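Local coordinates for protein polysaccharide deacetylase (Streptococcus pyogenes, PDB 6DQ3) that removes N-linked acetyl groups from the cell-wall linkage unit of streptococcal rhamnopolysaccharides, as a zinc-dependent de-N-acetylase of carbohydrate esterase family 4, at residues A[38-43]-A[222-227]; A[86-91]-A[126-131]; A[122-127]-A[163-168]. All blocks are in the same frame, centred on the assembly; numbering follows the deposited sequence.

Contact 1: residues A[38-43]-A[222-227]; sequences DQQLQK and ENLLQT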
loop_
_atom_site.group_PDB
_atom_site.type_symbol
_atom_site.label_atom_id
_atom_site.label_comp_id
_atom_site.label_asym_id
_atom_site.label_seq_id
_atom_site.Cartn_x
_atom_site.Cartn_y
_atom_site.Cartn_z
ATOM N N ASP A 38 14.682 -6.140 5.573
ATOM C CA ASP A 38 15.958 -5.644 5.070
ATOM C C ASP A 38 16.483 -6.540 3.955
ATOM O O ASP A 38 16.876 -6.056 2.887
ATOM C CB ASP A 38 16.964 -5.547 6.225
ATOM C CG ASP A 38 18.262 -4.879 5.821
ATOM O OD1 ASP A 38 19.005 -5.473 5.013
ATOM O OD2 ASP A 38 18.534 -3.757 6.305
ATOM N N GLN A 39 16.455 -7.859 4.170
ATOM C CA GLN A 39 17.002 -8.788 3.186
ATOM C C GLN A 39 16.153 -8.842 1.919
ATOM O O GLN A 39 16.692 -9.056 0.827
ATOM C CB GLN A 39 17.127 -10.184 3.798
ATOM C CG GLN A 39 18.207 -10.290 4.863
ATOM C CD GLN A 39 18.055 -11.517 5.745
ATOM O OE1 GLN A 39 17.340 -12.458 5.410
ATOM N NE2 GLN A 39 18.736 -11.507 6.887
ATOM N N GLN A 40 14.837 -8.662 2.041
ATOM C CA GLN A 40 13.990 -8.603 0.854
ATOM C C GLN A 40 14.315 -7.374 0.015
ATOM O O GLN A 40 14.468 -7.468 -1.208
ATOM C CB GLN A 40 12.519 -8.602 1.262
ATOM C CG GLN A 40 12.032 -9.918 1.838
ATOM C CD GLN A 40 10.669 -9.788 2.487
ATOM O OE1 GLN A 40 10.182 -8.680 2.713
ATOM N NE2 GLN A 40 10.048 -10.919 2.790
ATOM N N LEU A 41 14.433 -6.209 0.654
ATOM C CA LEU A 41 14.751 -5.003 -0.099
ATOM C C LEU A 41 16.144 -5.087 -0.709
ATOM O O LEU A 41 16.352 -4.667 -1.853
ATOM C CB LEU A 41 14.650 -3.771 0.791
ATOM C CG LEU A 41 13.267 -3.257 1.166
ATOM C CD1 LEU A 41 13.430 -1.963 1.953
ATOM C CD2 LEU A 41 12.407 -3.039 -0.061
ATOM N N GLN A 42 17.119 -5.598 0.049
ATOM C CA GLN A 42 18.458 -5.773 -0.492
ATOM C C GLN A 42 18.425 -6.581 -1.784
ATOM O O GLN A 42 19.076 -6.223 -2.771
ATOM C CB GLN A 42 19.352 -6.457 0.541
ATOM C CG GLN A 42 20.770 -6.710 0.065
ATOM C CD GLN A 42 21.566 -7.549 1.049
ATOM O OE1 GLN A 42 21.000 -8.186 1.937
ATOM N NE2 GLN A 42 22.885 -7.553 0.898
ATOM N N LYS A 43 17.662 -7.678 -1.795
ATOM C CA LYS A 43 17.619 -8.537 -2.974
ATOM C C LYS A 43 16.914 -7.847 -4.138
ATOM O O LYS A 43 17.335 -7.986 -5.294
ATOM C CB LYS A 43 16.935 -9.858 -2.622
ATOM C CG LYS A 43 16.984 -10.914 -3.708
ATOM C CD LYS A 43 18.376 -11.487 -3.904
ATOM C CE LYS A 43 18.409 -12.360 -5.147
ATOM N NZ LYS A 43 19.645 -13.186 -5.227
ATOM N N GLU A 222 14.741 -15.083 -1.849
ATOM C CA GLU A 222 14.770 -15.835 -3.100
ATOM C C GLU A 222 13.362 -16.187 -3.565
ATOM O O GLU A 222 13.033 -16.038 -4.750
ATOM C CB GLU A 222 15.613 -17.097 -2.915
ATOM C CG GLU A 222 15.855 -17.901 -4.179
ATOM C CD GLU A 222 16.772 -19.093 -3.946
ATOM O OE1 GLU A 222 17.757 -18.956 -3.188
ATOM O OE2 GLU A 222 16.503 -20.169 -4.520
ATOM N N ASN A 223 12.506 -16.641 -2.648
ATOM C CA ASN A 223 11.177 -17.081 -3.055
ATOM C C ASN A 223 10.276 -15.894 -3.380
ATOM O O ASN A 223 9.460 -15.963 -4.306
ATOM C CB ASN A 223 10.565 -17.962 -1.968
ATOM C CG ASN A 223 11.140 -19.364 -1.972
ATOM O OD1 ASN A 223 11.396 -19.941 -3.031
ATOM N ND2 ASN A 223 11.355 -19.918 -0.787
ATOM N N LEU A 224 10.416 -14.791 -2.644
ATOM C CA LEU A 224 9.642 -13.597 -2.963
ATOM C C LEU A 224 9.922 -13.128 -4.387
ATOM O O LEU A 224 8.993 -12.857 -5.157
ATOM C CB LEU A 224 9.952 -12.486 -1.965
ATOM C CG LEU A 224 9.292 -11.134 -2.239
ATOM C CD1 LEU A 224 7.795 -11.253 -2.417
ATOM C CD2 LEU A 224 9.643 -10.166 -1.108
ATOM N N LEU A 225 11.200 -13.029 -4.752
ATOM C CA LEU A 225 11.567 -12.541 -6.078
ATOM C C LEU A 225 11.028 -13.451 -7.178
ATOM O O LEU A 225 10.576 -12.970 -8.224
ATOM C CB LEU A 225 13.086 -12.420 -6.170
ATOM C CG LEU A 225 13.750 -11.117 -5.723
ATOM C CD1 LEU A 225 13.470 -10.037 -6.770
ATOM C CD2 LEU A 225 13.296 -10.657 -4.356
ATOM N N GLN A 226 11.079 -14.770 -6.972
ATOM C CA GLN A 226 10.487 -15.684 -7.940
ATOM C C GLN A 226 8.988 -15.450 -8.069
ATOM O O GLN A 226 8.435 -15.561 -9.168
ATOM C CB GLN A 226 10.773 -17.131 -7.536
ATOM C CG GLN A 226 12.243 -17.521 -7.669
ATOM C CD GLN A 226 12.509 -18.964 -7.282
ATOM O OE1 GLN A 226 11.646 -19.832 -7.436
ATOM N NE2 GLN A 226 13.705 -19.227 -6.769
ATOM N N THR A 227 8.320 -15.110 -6.964
ATOM C CA THR A 227 6.884 -14.869 -7.002
ATOM C C THR A 227 6.550 -13.589 -7.752
ATOM O O THR A 227 5.475 -13.484 -8.351
ATOM C CB THR A 227 6.331 -14.794 -5.576
ATOM O OG1 THR A 227 6.466 -16.070 -4.940
ATOM C CG2 THR A 227 4.868 -14.380 -5.582
#
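Gln40 and Lys43, one helical turn apart on 38-43, face Leu224 and Leu225 on the helical segment 222-227, the backbones coming nearest where the CA of Gln40 lies 7.6 Å from the CA of Leu224. Four side chains make up this small interface, which is largely hydrocarbon. Leu224 sets a single methyl, CD2, over the face of the Gln40 amide, and the same methyl also meets CG and CB of the glutamine; the closest approach is 3.8 Å, to Gln40 CD. The two side chains cross at about a right angle, and the glutamine lies extended beyond CG (chi2 168°), so that its methylenes and flat amide together offer a long surface to one methyl group. A glutamine suits this buried place because its aliphatic part can pack like a hydrocarbon while its polar end finds partners: OE1 takes a hydrogen bond from Tyr14 OH, and NE2 makes a weak one to the carbonyl of Met219.

A turn further on, Lys43 uses only the root of its chain. Its CG lies 3.8 Å from both CG and CD2 of Leu225. With CG anti to the backbone N (chi1 -172°) and a bend at chi2, the methylenes stay against the leucine while the rest of the chain climbs away toward its ammonium group. Lysine fits this partly exposed border for that reason. Its NZ remains 6.4 Å from Glu222 OE1, too far for a salt bridge, although the opposite charges may attract weakly.

Both leucines also touch Met44, and Leu224 reaches Ile215 just beyond strand 210-214. The C-terminal helix 221-228 is thereby packed against helix 34-46, a helix-to-helix contact at the periphery of the deacetylase fold, whose central sheet includes the parallel pair of strands 8-14 and 210-214.

Contact 2: residues A[86-91]-A[126-131]; sequences VAYPIL and VGMSFQ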
loop_
_atom_site.group_PDB
_atom_site.type_symbol
_atom_site.label_atom_id
_atom_site.label_comp_id
_atom_site.label_asym_id
_atom_site.label_seq_id
_atom_site.Cartn_x
_atom_site.Cartn_y
_atom_site.Cartn_z
ATOM N N VAL A 86 10.138 1.468 11.978
ATOM C CA VAL A 86 10.899 0.303 11.544
ATOM C C VAL A 86 11.063 0.287 10.028
ATOM O O VAL A 86 12.190 0.280 9.522
ATOM C CB VAL A 86 10.228 -0.990 12.049
ATOM C CG1 VAL A 86 11.067 -2.208 11.709
ATOM C CG2 VAL A 86 9.978 -0.911 13.556
ATOM N N ALA A 87 9.952 0.296 9.290
ATOM C CA ALA A 87 10.042 0.119 7.843
ATOM C C ALA A 87 10.742 1.298 7.170
ATOM O O ALA A 87 11.576 1.104 6.278
ATOM C CB ALA A 87 8.647 -0.088 7.251
ATOM N N TYR A 88 10.407 2.522 7.576
ATOM C CA TYR A 88 10.905 3.713 6.887
ATOM C C TYR A 88 12.424 3.827 6.909
ATOM O O TYR A 88 13.017 4.118 5.853
ATOM C CB TYR A 88 10.219 4.937 7.510
ATOM C CG TYR A 88 10.701 6.274 7.018
ATOM C CD1 TYR A 88 10.644 6.599 5.671
ATOM C CD2 TYR A 88 11.199 7.217 7.901
ATOM C CE1 TYR A 88 11.086 7.821 5.220
ATOM C CE2 TYR A 88 11.646 8.439 7.460
ATOM C CZ TYR A 88 11.586 8.738 6.117
ATOM O OH TYR A 88 12.024 9.959 5.674
ATOM N N PRO A 89 13.115 3.640 8.037
ATOM C CA PRO A 89 14.590 3.672 7.984
ATOM C C PRO A 89 15.172 2.653 7.025
ATOM O O PRO A 89 16.149 2.941 6.321
ATOM C CB PRO A 89 15.009 3.379 9.432
ATOM C CG PRO A 89 13.832 3.775 10.262
ATOM C CD PRO A 89 12.599 3.524 9.413
ATOM N N ILE A 90 14.603 1.449 6.992
ATOM C CA ILE A 90 15.104 0.413 6.099
ATOM C C ILE A 90 14.826 0.781 4.645
ATOM O O ILE A 90 15.658 0.541 3.762
ATOM C CB ILE A 90 14.496 -0.948 6.483
ATOM C CG1 ILE A 90 14.923 -1.310 7.912
ATOM C CG2 ILE A 90 14.937 -2.013 5.497
ATOM C CD1 ILE A 90 14.223 -2.520 8.512
ATOM N N LEU A 91 13.672 1.389 4.367
ATOM C CA LEU A 91 13.404 1.843 3.006
ATOM C C LEU A 91 14.407 2.909 2.575
ATOM O O LEU A 91 14.927 2.865 1.453
ATOM C CB LEU A 91 11.974 2.371 2.903
ATOM C CG LEU A 91 10.897 1.289 2.981
ATOM C CD1 LEU A 91 9.597 1.873 3.523
ATOM C CD2 LEU A 91 10.674 0.637 1.615
ATOM N N VAL A 126 11.231 11.981 1.509
ATOM C CA VAL A 126 12.246 10.966 1.257
ATOM C C VAL A 126 11.586 9.714 0.692
ATOM O O VAL A 126 11.887 8.593 1.118
ATOM C CB VAL A 126 13.046 10.646 2.535
ATOM C CG1 VAL A 126 14.313 9.864 2.201
ATOM C CG2 VAL A 126 13.388 11.933 3.284
ATOM N N GLY A 127 10.659 9.897 -0.248
ATOM C CA GLY A 127 10.219 8.826 -1.118
ATOM C C GLY A 127 8.889 8.183 -0.785
ATOM O O GLY A 127 8.402 7.375 -1.587
ATOM N N MET A 128 8.287 8.496 0.355
ATOM C CA MET A 128 7.077 7.802 0.770
ATOM C C MET A 128 5.823 8.521 0.276
ATOM O O MET A 128 5.786 9.749 0.165
ATOM C CB MET A 128 7.026 7.667 2.291
ATOM C CG MET A 128 8.253 7.017 2.906
ATOM S SD MET A 128 8.653 5.421 2.167
ATOM C CE MET A 128 10.313 5.728 1.566
ATOM N N SER A 129 4.787 7.735 -0.010
ATOM C CA SER A 129 3.495 8.243 -0.446
ATOM C C SER A 129 2.410 7.739 0.496
ATOM O O SER A 129 2.486 6.625 1.023
ATOM C CB SER A 129 3.192 7.812 -1.888
ATOM O OG SER A 129 1.966 8.347 -2.349
ATOM N N PHE A 130 1.392 8.563 0.710
ATOM C CA PHE A 130 0.335 8.242 1.659
ATOM C C PHE A 130 -1.022 8.369 0.982
ATOM O O PHE A 130 -1.450 9.467 0.612
ATOM C CB PHE A 130 0.472 9.123 2.890
ATOM C CG PHE A 130 1.785 8.918 3.572
ATOM C CD1 PHE A 130 1.954 7.860 4.441
ATOM C CD2 PHE A 130 2.869 9.725 3.278
ATOM C CE1 PHE A 130 3.167 7.632 5.043
ATOM C CE2 PHE A 130 4.091 9.503 3.879
ATOM C CZ PHE A 130 4.239 8.452 4.760
ATOM N N GLN A 131 -1.676 7.230 0.815
ATOM C CA GLN A 131 -2.911 7.117 0.069
ATOM C C GLN A 131 -4.039 6.722 1.024
ATOM O O GLN A 131 -3.887 6.752 2.253
ATOM C CB GLN A 131 -2.715 6.131 -1.088
ATOM C CG GLN A 131 -1.581 6.520 -2.054
ATOM C CD GLN A 131 -1.829 7.832 -2.784
ATOM O OE1 GLN A 131 -2.903 8.053 -3.334
ATOM N NE2 GLN A 131 -0.835 8.714 -2.780
#
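Tyr88 brings its hydroxyl against a hydrocarbon: OH lies 3.4 Å from both CB and CG2 of Val126, the closest approach between 86-91 and 126-131. The phenol reaches this far because its CG stands anti to the backbone N (chi1 174°), which carries the ring across to the turn before strand 128-132, a span suited to a long flat ring. Val126 O lies at the ring edge, near its plane, and the valine side chain crosses the tyrosine at about a right angle.

Met128 lies nearer the helix. Its CG is 3.7 Å from Tyr88 CD1, approaching the ring obliquely, while SD sits at the ring edge, 5.5 Å from the centroid and 80° off the normal, a Met-aromatic contact. Helix 81-93 is the beta-alpha-beta crossover between parallel strands 71-77 and 98-102, probably of a NodB-type deformed (β/α) barrel, and here it meets strand 128-132, beyond 98-102. Methionine suits the join because its unbranched chain can fold, here with bends at chi2 and chi3, to serve two neighbours. The same SD meets Leu91 CD1 at 3.9 Å, and CE lies 4.0 Å from Leu91 CB. Met123 of helix 117-124 touches both Tyr88 and Met128.

Contact 3: residues A[122-127]-A[163-168]; sequences EMKQVG and LNQNTI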
loop_
_atom_site.group_PDB
_atom_site.type_symbol
_atom_site.label_atom_id
_atom_site.label_comp_id
_atom_site.label_asym_id
_atom_site.label_seq_id
_atom_site.Cartn_x
_atom_site.Cartn_y
_atom_site.Cartn_z
ATOM N N GLU A 122 7.258 14.398 6.978
ATOM C CA GLU A 122 8.680 14.070 6.932
ATOM C C GLU A 122 8.953 13.011 5.874
ATOM O O GLU A 122 9.871 13.150 5.057
ATOM C CB GLU A 122 9.156 13.587 8.306
ATOM C CG GLU A 122 10.599 13.094 8.321
ATOM C CD GLU A 122 11.004 12.405 9.625
ATOM O OE1 GLU A 122 10.286 12.538 10.639
ATOM O OE2 GLU A 122 12.052 11.725 9.624
ATOM N N MET A 123 8.152 11.942 5.870
ATOM C CA MET A 123 8.435 10.795 5.015
ATOM C C MET A 123 8.192 11.104 3.542
ATOM O O MET A 123 8.846 10.514 2.675
ATOM C CB MET A 123 7.587 9.602 5.458
ATOM C CG MET A 123 8.052 8.965 6.765
ATOM S SD MET A 123 7.181 7.437 7.187
ATOM C CE MET A 123 5.629 8.072 7.806
ATOM N N LYS A 124 7.264 12.017 3.237
ATOM C CA LYS A 124 7.009 12.372 1.844
ATOM C C LYS A 124 8.234 12.992 1.187
ATOM O O LYS A 124 8.387 12.915 -0.038
ATOM C CB LYS A 124 5.830 13.341 1.746
ATOM C CG LYS A 124 4.468 12.709 1.955
ATOM C CD LYS A 124 3.346 13.735 1.805
ATOM C CE LYS A 124 3.270 14.299 0.388
ATOM N NZ LYS A 124 2.086 15.183 0.190
ATOM N N GLN A 125 9.108 13.624 1.970
ATOM C CA GLN A 125 10.296 14.246 1.402
ATOM C C GLN A 125 11.401 13.242 1.113
ATOM O O GLN A 125 12.411 13.616 0.508
ATOM C CB GLN A 125 10.808 15.335 2.344
ATOM C CG GLN A 125 9.837 16.493 2.498
ATOM C CD GLN A 125 10.310 17.523 3.497
ATOM O OE1 GLN A 125 11.082 17.214 4.403
ATOM N NE2 GLN A 125 9.847 18.757 3.339
ATOM N N VAL A 126 11.231 11.981 1.509
ATOM C CA VAL A 126 12.246 10.966 1.257
ATOM C C VAL A 126 11.586 9.714 0.692
ATOM O O VAL A 126 11.887 8.593 1.118
ATOM C CB VAL A 126 13.046 10.646 2.535
ATOM C CG1 VAL A 126 14.313 9.864 2.201
ATOM C CG2 VAL A 126 13.388 11.933 3.284
ATOM N N GLY A 127 10.659 9.897 -0.248
ATOM C CA GLY A 127 10.219 8.826 -1.118
ATOM C C GLY A 127 8.889 8.183 -0.785
ATOM O O GLY A 127 8.402 7.375 -1.587
ATOM N N LEU A 163 -1.918 17.049 3.858
ATOM C CA LEU A 163 -0.639 16.768 3.220
ATOM C C LEU A 163 -0.463 17.514 1.901
ATOM O O LEU A 163 0.517 17.274 1.189
ATOM C CB LEU A 163 -0.486 15.263 2.999
ATOM C CG LEU A 163 -0.675 14.391 4.244
ATOM C CD1 LEU A 163 -0.521 12.914 3.865
ATOM C CD2 LEU A 163 0.301 14.773 5.350
ATOM N N ASN A 164 -1.383 18.413 1.567
ATOM C CA ASN A 164 -1.267 19.280 0.395
ATOM C C ASN A 164 -0.968 18.471 -0.868
ATOM O O ASN A 164 0.048 18.662 -1.544
ATOM C CB ASN A 164 -0.194 20.349 0.620
ATOM C CG ASN A 164 -0.187 21.405 -0.466
ATOM O OD1 ASN A 164 -1.196 21.623 -1.135
ATOM N ND2 ASN A 164 0.952 22.067 -0.649
ATOM N N GLN A 165 -1.893 17.575 -1.197
ATOM C CA GLN A 165 -1.667 16.640 -2.286
ATOM C C GLN A 165 -2.990 16.316 -2.968
ATOM O O GLN A 165 -4.049 16.821 -2.593
ATOM C CB GLN A 165 -0.997 15.361 -1.769
ATOM C CG GLN A 165 -1.885 14.524 -0.847
ATOM C CD GLN A 165 -1.182 13.297 -0.290
ATOM O OE1 GLN A 165 -0.009 13.349 0.071
ATOM N NE2 GLN A 165 -1.903 12.184 -0.218
ATOM N N ASN A 166 -2.906 15.464 -3.988
ATOM C CA ASN A 166 -4.067 14.892 -4.666
ATOM C C ASN A 166 -3.957 13.379 -4.519
ATOM O O ASN A 166 -3.201 12.730 -5.252
ATOM C CB ASN A 166 -4.122 15.307 -6.133
ATOM C CG ASN A 166 -5.274 14.657 -6.873
ATOM O OD1 ASN A 166 -6.255 14.227 -6.266
ATOM N ND2 ASN A 166 -5.160 14.584 -8.196
ATOM N N THR A 167 -4.687 12.820 -3.557
ATOM C CA THR A 167 -4.677 11.382 -3.330
ATOM C C THR A 167 -5.374 10.670 -4.480
ATOM O O THR A 167 -6.492 11.037 -4.858
ATOM C CB THR A 167 -5.374 11.057 -2.010
ATOM O OG1 THR A 167 -4.778 11.820 -0.950
ATOM C CG2 THR A 167 -5.257 9.576 -1.688
ATOM N N ILE A 168 -4.725 9.652 -5.039
ATOM C CA ILE A 168 -5.256 8.974 -6.217
ATOM C C ILE A 168 -5.525 7.497 -5.997
ATOM O O ILE A 168 -6.156 6.871 -6.863
ATOM C CB ILE A 168 -4.325 9.151 -7.437
ATOM C CG1 ILE A 168 -2.952 8.527 -7.171
ATOM C CG2 ILE A 168 -4.153 10.621 -7.768
ATOM C CD1 ILE A 168 -2.134 8.317 -8.433
HETATM O O HOH W 1 2.347 16.486 -2.118
#
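Between Lys124 of helix 117-124 and Leu163 of the irregular segment 163-168 the CA atoms are 8.9 Å apart, the nearest the two backbones come. Segment 163-168 leaves helix 145-162 through a Schellman motif with Asn164 at C-prime: Gln165 N bonds back to Asp160 O and Asn164 N to Lys161 O. The positive phi of Asn164 turns the chain out of the helix; asparagine tolerates such a conformation better than most residues with a side chain.

With the backbones this far apart, a long side chain is needed, and Lys124 makes the join with its ammonium group, brought round by a bend at chi3 (64°). Lys124 NZ donates to the carbonyl oxygen of Leu163 and to OE1 of Gln165, each at 2.8 Å. The bond to OE1 lies in the carbonyl plane and uses a lone pair; that to Leu163 O comes from a donor tilted 24° out of the plane. Leu163 O lies at the C-terminal end of helix 145-162, where the negative pole of the dipole would be expected to favour a positive charge.

Gln165 acts through both ends of its amide. While OE1 accepts from the lysine, NE2 gives a nearly straight hydrogen bond to Thr167 OG1 (168°), with the oxygen in the amide plane, and another to Phe130 O of strand 128-132. These bonds fix which way round the amide is turned and present its oxygen to the lysine. Leu163, the buried apolar member, packs on Leu117 and Met120 of the helix that carries Lys124, and the aliphatic part of the lysine touches Phe130. A water completes the lysine's grip: it accepts from Lys124 NZ at 2.7 Å and donates to Asn164 O at 3.2 Å.

How the contacts relate
Contacts 2 and 3 are neighbours, their centres 10 Å apart, and they share Val126 and Gly127, the turn joining helix 117-124 to strand 128-132. They meet again where Gln131 OE1 of contact 2 probably accepts a hydrogen bond from Ile168 N of contact 3. Contact 1 lies 18 Å from contact 2 and 26 Å from contact 3, centre to centre, yet Asp38 and Leu41 pack on Ile90 and Leu91, linking helix 34-46 to helix 81-93. The chain between the two halves of contact 1 contains both other contacts, and contact 3 opens where contact 2 closes. Contact 1 holds the C-terminal helix at the edge of the fold, while contacts 2 and 3 hold a helix and a loop around strand 128-132.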